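Local coordinates for protein sialyltransferase 0160 (Photobacterium damselae, PDB 4R84) that probably transfers sialic acid from CMP-sialic acid to galactose-ended sugar chains, as a bacterial sialyltransferase of the GT-B structural group, at residues D301-L306 with M488-I493; S228-Y233 with Y282-L287; T68-E73 with V84-K89; N165-H170 with Q333-D338. All blocks are in the same frame, centred on the assembly; numbering follows the deposited sequence.

How the interactions relate
The four interactions illustrate how one protein varies the same apolar chemistry according to place: none has a hydrogen bond across its segments. Interaction 2 is fully buried, a tryptophan packed against two residues of a strand of the large mixed sheet. Interaction 4 reaches that same sheet, on the opposite side of the chain's centre, but is only partly buried and borrows a lysine's methylenes. Interaction 1, partly buried, joins two helix ends, its centre about 24 Å from that of interaction 2. Interaction 3 lies in the PKD-like part of the chain, apart from the sialyltransferase fold of the others; it is a sparse surface contact, its centre about 56 Å from that of interaction 1.

Interaction 1 (D301-L306 with M488-I493); sequences DVEANL and MLTLGI
Val302 and Thr490 face each other where two helices run out, helix 299-302 on one side and helix 483-490, closed by a Schellman motif, on the other. At the end of the latter helix, Gly492 takes a positive phi of 76° that lets Ile493 N reach back to Met488 O. The contact thus ties parts of the GT-B fold that lie 182 residues apart in sequence. Its tight part is apolar: Val302 CG2 lies 3.7 Å from Thr490 CG2, and the side chains lie alongside each other, pointing opposite ways. The same valine methyl approaches Leu491 CD2 at 4.2 Å, and Leu491 is buried, its other contacts including Tyr299 of the first helix.

With CG1 of Val302 anti to the carbonyl carbon (chi1 -61°), CG2 is left between the backbone N and the carbonyl carbon, and it is this methyl that touches. Thr490 turns its methyl anti to the backbone N, which leaves the hydroxyl to bond Gln486 O one helical turn back; the threonine thus meets its neighbour with carbon and not with oxygen.

The other side is looser. Val302 remains largely exposed, and Glu303 barely takes part, OE1 standing 4.4 Å from Thr490 CG2. The carboxylate serves its own segment instead: Glu303 OE2 uses its anti lone pair to accept Asn305 N at 3.2 Å, with an N-H...O angle of 167°.

Interaction 2 (S228-Y233 with Y282-L287); sequences SHISLY and YNWHKL
Ile230 and Trp284 mark the closest approach of the two backbones, their CA atoms 8.1 Å apart. Segment 228-233 is extended strand, whereas 284-286 coil with helical torsions but without regular helical bonding, held in part by Leu287 N to Trp284 O. This separation is bridged by side chains alone. Ile230 and Leu232, alternate residues of the strand, both direct their side chains at the single indole of Trp284, and all three residues are buried.

Ile230 supplies the firmer touch, CD1 coming to 3.6 Å from Trp284 CE3 on the six-membered ring. Its CG1 branch stands anti to the carbonyl carbon (chi1 -58°) and continues extended, so that the terminal methyl meets the indole with the two side chains crossing near a right angle. Leu232 CD1 is more distant, 4.4 Å from Trp284 CD1 at the pyrrole end. Both methyls approach the ring obliquely. The indole NE1 is satisfied by Asn280 O, and Leu267 of helix 252-267 and Tyr292 also touch the tryptophan.

Strand 225-233 pairs in parallel with strand 290-294, and helices 237-246 and 252-267 lie between them in sequence; Trp284 sits on the return limb of this beta-alpha-beta crossover, an arrangement characteristic of the Rossmann fold.

Interaction 3 (T68-E73 with V84-K89); sequences TPILNE and VAPELK
Ile70 sends its longer branch toward Pro86, and the contact hangs almost entirely on the CD1 methyl at its end. CG1 is anti to the backbone N (chi1 -161°), and chi2 at 173° keeps the branch straight. This puts Ile70 CD1 4.1 Å from Pro86 CD, although the nearest CA atoms across the segments, those of Ile70 and Val84, are 9.4 Å apart. The methyl comes up to the ring at CD, the carbon bonded to the proline's backbone N.

The segments lie on the two sides of strand 81-84 in the chain, the second beginning on its last residue, Val84. They belong to a PKD-like domain, consistent with the immunoglobulin-like beta-sandwich of that family. Strand 92-101 pairs antiparallel with strand 59-66 here, and its Tyr94 touches both Ile70 and Pro86. From the end of strand 59-66, Gln64 OE1 accepts the backbone N atoms of Ile70 and Leu71, holding the base of the isoleucine in place.

The Val84 side chain does not reach the isoleucine; the residue takes part through its backbone, Val84 O lying 4.2 Å from Ile70 CD1, a loose approach.

Interaction 4 (N165-H170 with Q333-D338); sequences NKLNIH and QTLFLD
Leu335 projects from helix 330-340 against Lys166 and Leu167, at the turn where helix 161-166 gives way to strand 169-175. That turn belongs to a beta-alpha-beta unit of the Rossmann type: strands 149-154 and 169-175 are parallel neighbours and helix 161-166 connects them. Leu335 buries more surface in the contact than any other residue, and it divides its two methyls between two partners.

The tighter half is leucine on leucine. Leu335 CD2 and Leu167 CD2 meet tip to tip at 3.9 Å, with Leu167 CG slightly farther from the same Leu335 methyl. Leu335 holds CG anti to its backbone N (chi1 178°), which points the fork toward segment 165-170. Leu167 is buried, and its carbonyl O is bonded by Arg150 NH1 of the first strand; the residue is thus bonded to a side chain of the sheet through its backbone and touches the helix through its side chain.

Lys166 forms the exposed margin. Its aliphatic chain runs antiparallel beside the Leu335 side chain, extended as far as CE, before chi4 of -68° turns NZ aside. Phe336, on another side of helix 330-340, packs on helix 129-144. One polar bond stands close by, Asp338 OD2 to Asn163 ND2, while the lysine contributes carbon alone: Lys166 CD rests 4.2 Å from Leu335 CD1.

Interaction 1 (D301-L306 with M488-I493)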
# COMPACT_ATOMS: atom_id res chain seq x y z
N ASP A 301 20.18 -0.23 6.67
CA ASP A 301 21.17 -0.95 7.49
C ASP A 301 22.43 -1.26 6.69
O ASP A 301 23.54 -0.99 7.15
CB ASP A 301 20.59 -2.27 8.02
CG ASP A 301 19.43 -2.07 8.97
OD1 ASP A 301 19.48 -1.13 9.79
OD2 ASP A 301 18.47 -2.86 8.91
N VAL A 302 22.26 -1.87 5.52
CA VAL A 302 23.42 -2.37 4.76
C VAL A 302 24.23 -1.25 4.12
O VAL A 302 25.42 -1.41 3.88
CB VAL A 302 23.01 -3.38 3.66
CG1 VAL A 302 22.32 -4.59 4.29
CG2 VAL A 302 22.11 -2.73 2.62
N GLU A 303 23.60 -0.12 3.85
CA GLU A 303 24.33 1.02 3.30
C GLU A 303 24.77 1.95 4.42
O GLU A 303 23.98 2.70 4.98
CB GLU A 303 23.48 1.75 2.26
CG GLU A 303 24.11 3.02 1.76
CD GLU A 303 25.52 2.79 1.25
OE1 GLU A 303 25.70 2.07 0.25
OE2 GLU A 303 26.47 3.33 1.87
N ALA A 304 26.07 1.90 4.74
CA ALA A 304 26.55 2.57 5.95
C ALA A 304 26.32 4.07 5.93
O ALA A 304 26.13 4.67 6.99
CB ALA A 304 28.03 2.27 6.15
N ASN A 305 26.30 4.68 4.74
CA ASN A 305 26.09 6.12 4.66
C ASN A 305 24.61 6.51 4.81
O ASN A 305 24.27 7.68 4.65
CB ASN A 305 26.61 6.67 3.34
CG ASN A 305 28.13 6.80 3.33
OD1 ASN A 305 28.73 7.16 4.34
ND2 ASN A 305 28.75 6.51 2.19
N LEU A 306 23.76 5.54 5.11
CA LEU A 306 22.35 5.82 5.37
C LEU A 306 21.97 5.53 6.82
O LEU A 306 20.80 5.63 7.20
CB LEU A 306 21.44 5.01 4.44
CG LEU A 306 21.42 5.44 2.97
CD1 LEU A 306 20.49 4.54 2.17
CD2 LEU A 306 21.04 6.91 2.78
N MET A 488 21.20 -2.70 -6.33
CA MET A 488 20.81 -4.10 -6.34
C MET A 488 21.94 -5.00 -5.85
O MET A 488 21.69 -6.00 -5.17
CB MET A 488 20.38 -4.52 -7.74
CG MET A 488 19.26 -3.68 -8.29
SD MET A 488 18.67 -4.32 -9.87
CE MET A 488 17.80 -5.75 -9.32
N LEU A 489 23.18 -4.66 -6.19
CA LEU A 489 24.33 -5.40 -5.68
C LEU A 489 24.44 -5.29 -4.16
O LEU A 489 24.63 -6.29 -3.48
CB LEU A 489 25.62 -4.91 -6.35
CG LEU A 489 25.81 -5.29 -7.84
CD1 LEU A 489 26.97 -4.52 -8.45
CD2 LEU A 489 26.03 -6.78 -8.03
N THR A 490 24.32 -4.08 -3.63
CA THR A 490 24.39 -3.83 -2.18
C THR A 490 23.28 -4.58 -1.43
O THR A 490 23.49 -5.09 -0.31
CB THR A 490 24.28 -2.32 -1.87
OG1 THR A 490 25.42 -1.65 -2.44
CG2 THR A 490 24.26 -2.05 -0.37
N LEU A 491 22.11 -4.64 -2.04
CA LEU A 491 20.96 -5.33 -1.47
C LEU A 491 21.00 -6.85 -1.70
O LEU A 491 20.17 -7.57 -1.18
CB LEU A 491 19.66 -4.75 -2.05
CG LEU A 491 19.26 -3.37 -1.55
CD1 LEU A 491 18.07 -2.84 -2.37
CD2 LEU A 491 18.93 -3.41 -0.07
N GLY A 492 21.95 -7.33 -2.50
CA GLY A 492 22.06 -8.77 -2.71
C GLY A 492 21.01 -9.35 -3.64
O GLY A 492 20.81 -10.56 -3.70
N ILE A 493 20.38 -8.48 -4.42
CA ILE A 493 19.35 -8.94 -5.34
C ILE A 493 20.01 -9.68 -6.47
O ILE A 493 19.54 -10.73 -6.90
CB ILE A 493 18.53 -7.77 -5.89
CG1 ILE A 493 17.82 -7.05 -4.74
CG2 ILE A 493 17.53 -8.28 -6.93
CD1 ILE A 493 17.10 -5.79 -5.16

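Interaction 2 (S228-Y233 with Y282-L287)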
# COMPACT_ATOMS: atom_id res chain seq x y z
N SER A 228 -4.79 12.66 10.89
CA SER A 228 -4.52 11.74 11.98
C SER A 228 -3.41 10.73 11.67
O SER A 228 -2.81 10.16 12.57
CB SER A 228 -5.80 10.99 12.37
OG SER A 228 -6.37 10.29 11.27
N HIS A 229 -3.17 10.48 10.39
CA HIS A 229 -2.14 9.51 10.01
C HIS A 229 -1.73 9.64 8.55
O HIS A 229 -2.56 9.95 7.69
CB HIS A 229 -2.63 8.09 10.25
CG HIS A 229 -1.52 7.10 10.37
ND1 HIS A 229 -1.03 6.38 9.30
CD2 HIS A 229 -0.78 6.72 11.44
CE1 HIS A 229 -0.05 5.60 9.71
NE2 HIS A 229 0.12 5.79 11.00
N ILE A 230 -0.45 9.38 8.26
CA ILE A 230 0.04 9.38 6.89
C ILE A 230 0.79 8.07 6.69
O ILE A 230 1.62 7.72 7.52
CB ILE A 230 0.99 10.57 6.62
CG1 ILE A 230 0.28 11.89 6.90
CG2 ILE A 230 1.52 10.54 5.17
CD1 ILE A 230 1.18 13.11 6.73
N SER A 231 0.45 7.32 5.65
CA SER A 231 1.18 6.08 5.32
C SER A 231 1.78 6.27 3.94
O SER A 231 1.05 6.49 2.98
CB SER A 231 0.27 4.84 5.33
OG SER A 231 -0.24 4.56 6.64
N LEU A 232 3.11 6.16 3.86
CA LEU A 232 3.82 6.37 2.60
C LEU A 232 4.44 5.05 2.16
O LEU A 232 5.00 4.33 2.97
CB LEU A 232 4.90 7.45 2.77
CG LEU A 232 4.38 8.79 3.29
CD1 LEU A 232 5.52 9.78 3.45
CD2 LEU A 232 3.30 9.38 2.36
N TYR A 233 4.29 4.73 0.87
CA TYR A 233 4.78 3.47 0.33
C TYR A 233 5.76 3.71 -0.81
O TYR A 233 5.48 4.47 -1.73
CB TYR A 233 3.62 2.61 -0.20
CG TYR A 233 2.55 2.31 0.84
CD1 TYR A 233 1.58 3.26 1.16
CD2 TYR A 233 2.50 1.08 1.49
CE1 TYR A 233 0.59 2.99 2.10
CE2 TYR A 233 1.51 0.80 2.45
CZ TYR A 233 0.57 1.77 2.74
OH TYR A 233 -0.41 1.51 3.68
N TYR A 282 11.14 13.00 3.48
CA TYR A 282 11.40 12.25 4.70
C TYR A 282 11.33 13.11 5.96
O TYR A 282 11.96 12.80 6.97
CB TYR A 282 12.77 11.55 4.62
CG TYR A 282 12.78 10.40 3.65
CD1 TYR A 282 11.97 9.29 3.85
CD2 TYR A 282 13.61 10.41 2.54
CE1 TYR A 282 11.97 8.23 2.96
CE2 TYR A 282 13.63 9.36 1.64
CZ TYR A 282 12.82 8.27 1.85
OH TYR A 282 12.84 7.23 0.96
N ASN A 283 10.54 14.18 5.90
CA ASN A 283 10.28 15.00 7.09
C ASN A 283 8.83 14.94 7.57
O ASN A 283 8.46 15.65 8.50
CB ASN A 283 10.62 16.46 6.81
CG ASN A 283 12.06 16.78 7.12
OD1 ASN A 283 12.68 16.14 7.98
ND2 ASN A 283 12.60 17.77 6.43
N TRP A 284 8.00 14.12 6.93
CA TRP A 284 6.58 14.11 7.29
C TRP A 284 6.35 13.59 8.70
O TRP A 284 5.43 14.04 9.38
CB TRP A 284 5.79 13.30 6.27
CG TRP A 284 5.70 14.06 4.97
CD1 TRP A 284 6.59 14.03 3.94
CD2 TRP A 284 4.68 14.99 4.59
NE1 TRP A 284 6.19 14.88 2.94
CE2 TRP A 284 5.02 15.49 3.32
CE3 TRP A 284 3.52 15.46 5.22
CZ2 TRP A 284 4.22 16.43 2.65
CZ3 TRP A 284 2.73 16.39 4.55
CH2 TRP A 284 3.09 16.86 3.28
N HIS A 285 7.21 12.68 9.16
CA HIS A 285 7.06 12.11 10.50
C HIS A 285 7.37 13.12 11.62
O HIS A 285 7.06 12.87 12.78
CB HIS A 285 7.95 10.88 10.65
CG HIS A 285 9.41 11.19 10.65
ND1 HIS A 285 10.05 11.78 9.58
CD2 HIS A 285 10.37 10.99 11.59
CE1 HIS A 285 11.33 11.94 9.86
NE2 HIS A 285 11.55 11.47 11.08
N LYS A 286 7.97 14.25 11.26
CA LYS A 286 8.26 15.33 12.20
C LYS A 286 7.03 16.19 12.44
O LYS A 286 6.97 16.98 13.39
CB LYS A 286 9.40 16.22 11.68
CG LYS A 286 10.77 15.57 11.56
CD LYS A 286 11.45 15.42 12.91
CE LYS A 286 11.23 14.06 13.52
NZ LYS A 286 11.91 13.96 14.85
N LEU A 287 6.04 16.06 11.57
CA LEU A 287 4.86 16.92 11.63
C LEU A 287 3.55 16.18 11.84
O LEU A 287 2.59 16.75 12.37
CB LEU A 287 4.77 17.76 10.35
CG LEU A 287 5.98 18.66 10.09
CD1 LEU A 287 5.85 19.38 8.75
CD2 LEU A 287 6.18 19.66 11.21

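Interaction 3 (T68-E73 with V84-K89)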
# COMPACT_ATOMS: atom_id res chain seq x y z
N THR A 68 -20.44 12.49 30.34
CA THR A 68 -21.59 13.40 30.46
C THR A 68 -22.91 12.64 30.52
O THR A 68 -23.15 11.73 29.73
CB THR A 68 -21.58 14.38 29.28
OG1 THR A 68 -20.34 15.09 29.27
CG2 THR A 68 -22.72 15.38 29.38
N PRO A 69 -23.77 12.98 31.49
CA PRO A 69 -25.04 12.24 31.60
C PRO A 69 -25.84 12.22 30.30
O PRO A 69 -26.07 13.26 29.69
CB PRO A 69 -25.80 13.02 32.69
CG PRO A 69 -24.71 13.61 33.53
CD PRO A 69 -23.60 13.96 32.58
N ILE A 70 -26.24 11.02 29.88
CA ILE A 70 -26.91 10.85 28.60
C ILE A 70 -27.95 9.74 28.65
O ILE A 70 -28.80 9.62 27.76
CB ILE A 70 -25.87 10.56 27.48
CG1 ILE A 70 -26.47 10.84 26.09
CG2 ILE A 70 -25.38 9.13 27.58
CD1 ILE A 70 -25.44 10.74 24.96
N LEU A 71 -27.92 8.94 29.71
CA LEU A 71 -28.86 7.84 29.84
C LEU A 71 -30.24 8.40 30.13
O LEU A 71 -30.39 9.16 31.08
CB LEU A 71 -28.43 6.88 30.96
CG LEU A 71 -29.22 5.57 31.06
CD1 LEU A 71 -29.09 4.77 29.79
CD2 LEU A 71 -28.78 4.74 32.26
N ASN A 72 -31.22 8.03 29.31
CA ASN A 72 -32.61 8.43 29.55
C ASN A 72 -33.22 7.60 30.67
O ASN A 72 -32.91 6.42 30.81
CB ASN A 72 -33.46 8.25 28.29
CG ASN A 72 -33.07 9.19 27.17
OD1 ASN A 72 -32.90 10.39 27.38
ND2 ASN A 72 -32.93 8.65 25.97
N GLU A 73 -34.09 8.21 31.47
CA GLU A 73 -34.69 7.50 32.59
C GLU A 73 -35.39 6.21 32.19
O GLU A 73 -35.24 5.18 32.86
CB GLU A 73 -35.68 8.42 33.32
CG GLU A 73 -36.08 7.93 34.72
CD GLU A 73 -34.92 7.84 35.69
OE1 GLU A 73 -33.89 8.52 35.47
OE2 GLU A 73 -35.03 7.07 36.67
N VAL A 84 -27.22 7.07 20.84
CA VAL A 84 -26.92 7.89 19.68
C VAL A 84 -25.76 8.82 20.01
O VAL A 84 -25.88 9.65 20.91
CB VAL A 84 -28.12 8.74 19.24
CG1 VAL A 84 -27.76 9.56 17.99
CG2 VAL A 84 -29.32 7.85 18.98
N ALA A 85 -24.64 8.66 19.31
CA ALA A 85 -23.45 9.46 19.60
C ALA A 85 -23.67 10.93 19.29
O ALA A 85 -24.01 11.29 18.16
CB ALA A 85 -22.24 8.93 18.81
N PRO A 86 -23.46 11.80 20.28
CA PRO A 86 -23.59 13.25 20.10
C PRO A 86 -22.44 13.83 19.30
O PRO A 86 -21.40 13.16 19.13
CB PRO A 86 -23.56 13.79 21.53
CG PRO A 86 -22.82 12.77 22.30
CD PRO A 86 -23.17 11.45 21.68
N GLU A 87 -22.62 15.06 18.82
CA GLU A 87 -21.54 15.81 18.18
C GLU A 87 -20.83 16.65 19.23
O GLU A 87 -21.44 17.49 19.88
CB GLU A 87 -22.08 16.68 17.03
CG GLU A 87 -22.55 15.84 15.86
CD GLU A 87 -23.41 16.61 14.88
OE1 GLU A 87 -24.36 17.28 15.31
OE2 GLU A 87 -23.13 16.53 13.68
N LEU A 88 -19.54 16.38 19.39
CA LEU A 88 -18.75 16.90 20.49
C LEU A 88 -17.60 17.76 20.00
O LEU A 88 -17.30 17.77 18.81
CB LEU A 88 -18.20 15.75 21.33
CG LEU A 88 -19.22 14.77 21.90
CD1 LEU A 88 -18.50 13.61 22.58
CD2 LEU A 88 -20.16 15.48 22.88
N LYS A 89 -16.94 18.45 20.92
CA LYS A 89 -15.78 19.26 20.58
C LYS A 89 -14.53 18.38 20.58
O LYS A 89 -13.51 18.72 20.00
CB LYS A 89 -15.62 20.39 21.60
CG LYS A 89 -16.74 21.41 21.61
CD LYS A 89 -16.40 22.57 22.54
CE LYS A 89 -17.51 23.61 22.58
NZ LYS A 89 -18.68 23.11 23.37

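Interaction 4 (N165-H170 with Q333-D338)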
# COMPACT_ATOMS: atom_id res chain seq x y z
N ASN A 165 -18.53 0.15 -4.21
CA ASN A 165 -19.60 0.17 -3.22
C ASN A 165 -19.34 -0.84 -2.10
O ASN A 165 -19.63 -0.56 -0.92
CB ASN A 165 -20.95 -0.09 -3.90
CG ASN A 165 -21.42 1.09 -4.72
OD1 ASN A 165 -20.99 2.23 -4.50
ND2 ASN A 165 -22.29 0.83 -5.69
N LYS A 166 -18.76 -1.98 -2.45
CA LYS A 166 -18.40 -3.00 -1.47
C LYS A 166 -17.42 -2.47 -0.43
O LYS A 166 -17.41 -2.94 0.71
CB LYS A 166 -17.77 -4.23 -2.14
CG LYS A 166 -18.67 -5.04 -3.07
CD LYS A 166 -17.92 -6.27 -3.59
CE LYS A 166 -18.72 -7.03 -4.64
NZ LYS A 166 -19.94 -7.70 -4.08
N LEU A 167 -16.61 -1.49 -0.82
CA LEU A 167 -15.51 -1.05 0.02
C LEU A 167 -15.65 0.39 0.50
O LEU A 167 -14.71 0.95 1.07
CB LEU A 167 -14.18 -1.23 -0.73
CG LEU A 167 -13.78 -2.69 -1.05
CD1 LEU A 167 -12.56 -2.74 -1.96
CD2 LEU A 167 -13.48 -3.43 0.24
N ASN A 168 -16.84 0.98 0.31
CA ASN A 168 -17.10 2.37 0.69
C ASN A 168 -16.09 3.32 0.04
O ASN A 168 -15.59 4.27 0.66
CB ASN A 168 -17.10 2.51 2.21
CG ASN A 168 -18.33 1.87 2.85
OD1 ASN A 168 -19.29 1.55 2.17
ND2 ASN A 168 -18.29 1.69 4.17
N ILE A 169 -15.81 3.04 -1.22
CA ILE A 169 -14.91 3.83 -2.03
C ILE A 169 -15.65 4.77 -2.98
O ILE A 169 -16.60 4.36 -3.66
CB ILE A 169 -14.00 2.92 -2.87
CG1 ILE A 169 -12.95 2.24 -2.00
CG2 ILE A 169 -13.35 3.71 -3.97
CD1 ILE A 169 -12.12 1.19 -2.78
N HIS A 170 -15.22 6.03 -3.01
CA HIS A 170 -15.59 6.96 -4.08
C HIS A 170 -14.32 7.25 -4.86
O HIS A 170 -13.35 7.73 -4.29
CB HIS A 170 -16.18 8.25 -3.50
CG HIS A 170 -16.92 9.09 -4.50
ND1 HIS A 170 -16.48 9.30 -5.79
CD2 HIS A 170 -18.08 9.78 -4.39
CE1 HIS A 170 -17.33 10.08 -6.43
NE2 HIS A 170 -18.32 10.38 -5.60
N GLN A 333 -9.79 -12.41 -0.30
CA GLN A 333 -8.76 -12.72 -1.31
C GLN A 333 -9.38 -12.67 -2.71
O GLN A 333 -8.80 -12.10 -3.64
CB GLN A 333 -8.11 -14.08 -1.05
CG GLN A 333 -7.24 -14.14 0.19
CD GLN A 333 -6.52 -15.48 0.34
OE1 GLN A 333 -6.41 -16.25 -0.61
NE2 GLN A 333 -6.05 -15.76 1.55
N THR A 334 -10.57 -13.25 -2.84
CA THR A 334 -11.28 -13.25 -4.11
C THR A 334 -11.57 -11.84 -4.60
O THR A 334 -11.48 -11.56 -5.80
CB THR A 334 -12.61 -14.03 -4.01
OG1 THR A 334 -12.33 -15.40 -3.71
CG2 THR A 334 -13.38 -13.96 -5.31
N LEU A 335 -11.93 -10.95 -3.68
CA LEU A 335 -12.19 -9.55 -4.01
C LEU A 335 -10.93 -8.83 -4.50
O LEU A 335 -10.97 -8.10 -5.50
CB LEU A 335 -12.79 -8.82 -2.81
CG LEU A 335 -13.08 -7.32 -2.99
CD1 LEU A 335 -13.88 -7.02 -4.25
CD2 LEU A 335 -13.78 -6.78 -1.76
N PHE A 336 -9.82 -9.01 -3.78
CA PHE A 336 -8.54 -8.43 -4.20
C PHE A 336 -8.20 -8.89 -5.62
O PHE A 336 -7.87 -8.07 -6.47
CB PHE A 336 -7.43 -8.83 -3.24
CG PHE A 336 -6.07 -8.34 -3.65
CD1 PHE A 336 -5.61 -7.10 -3.27
CD2 PHE A 336 -5.22 -9.16 -4.38
CE1 PHE A 336 -4.35 -6.66 -3.64
CE2 PHE A 336 -3.97 -8.72 -4.76
CZ PHE A 336 -3.53 -7.47 -4.38
N LEU A 337 -8.29 -10.19 -5.85
CA LEU A 337 -7.93 -10.77 -7.15
C LEU A 337 -8.77 -10.23 -8.29
O LEU A 337 -8.28 -10.01 -9.40
CB LEU A 337 -8.05 -12.30 -7.10
CG LEU A 337 -7.00 -12.97 -6.21
CD1 LEU A 337 -7.35 -14.44 -6.00
CD2 LEU A 337 -5.59 -12.81 -6.85
N ASP A 338 -10.07 -10.04 -8.02
CA ASP A 338 -10.99 -9.53 -9.02
C ASP A 338 -10.65 -8.10 -9.42
O ASP A 338 -10.61 -7.76 -10.60
CB ASP A 338 -12.43 -9.59 -8.48
CG ASP A 338 -13.45 -9.10 -9.49
OD1 ASP A 338 -13.66 -9.79 -10.51
OD2 ASP A 338 -14.04 -8.03 -9.26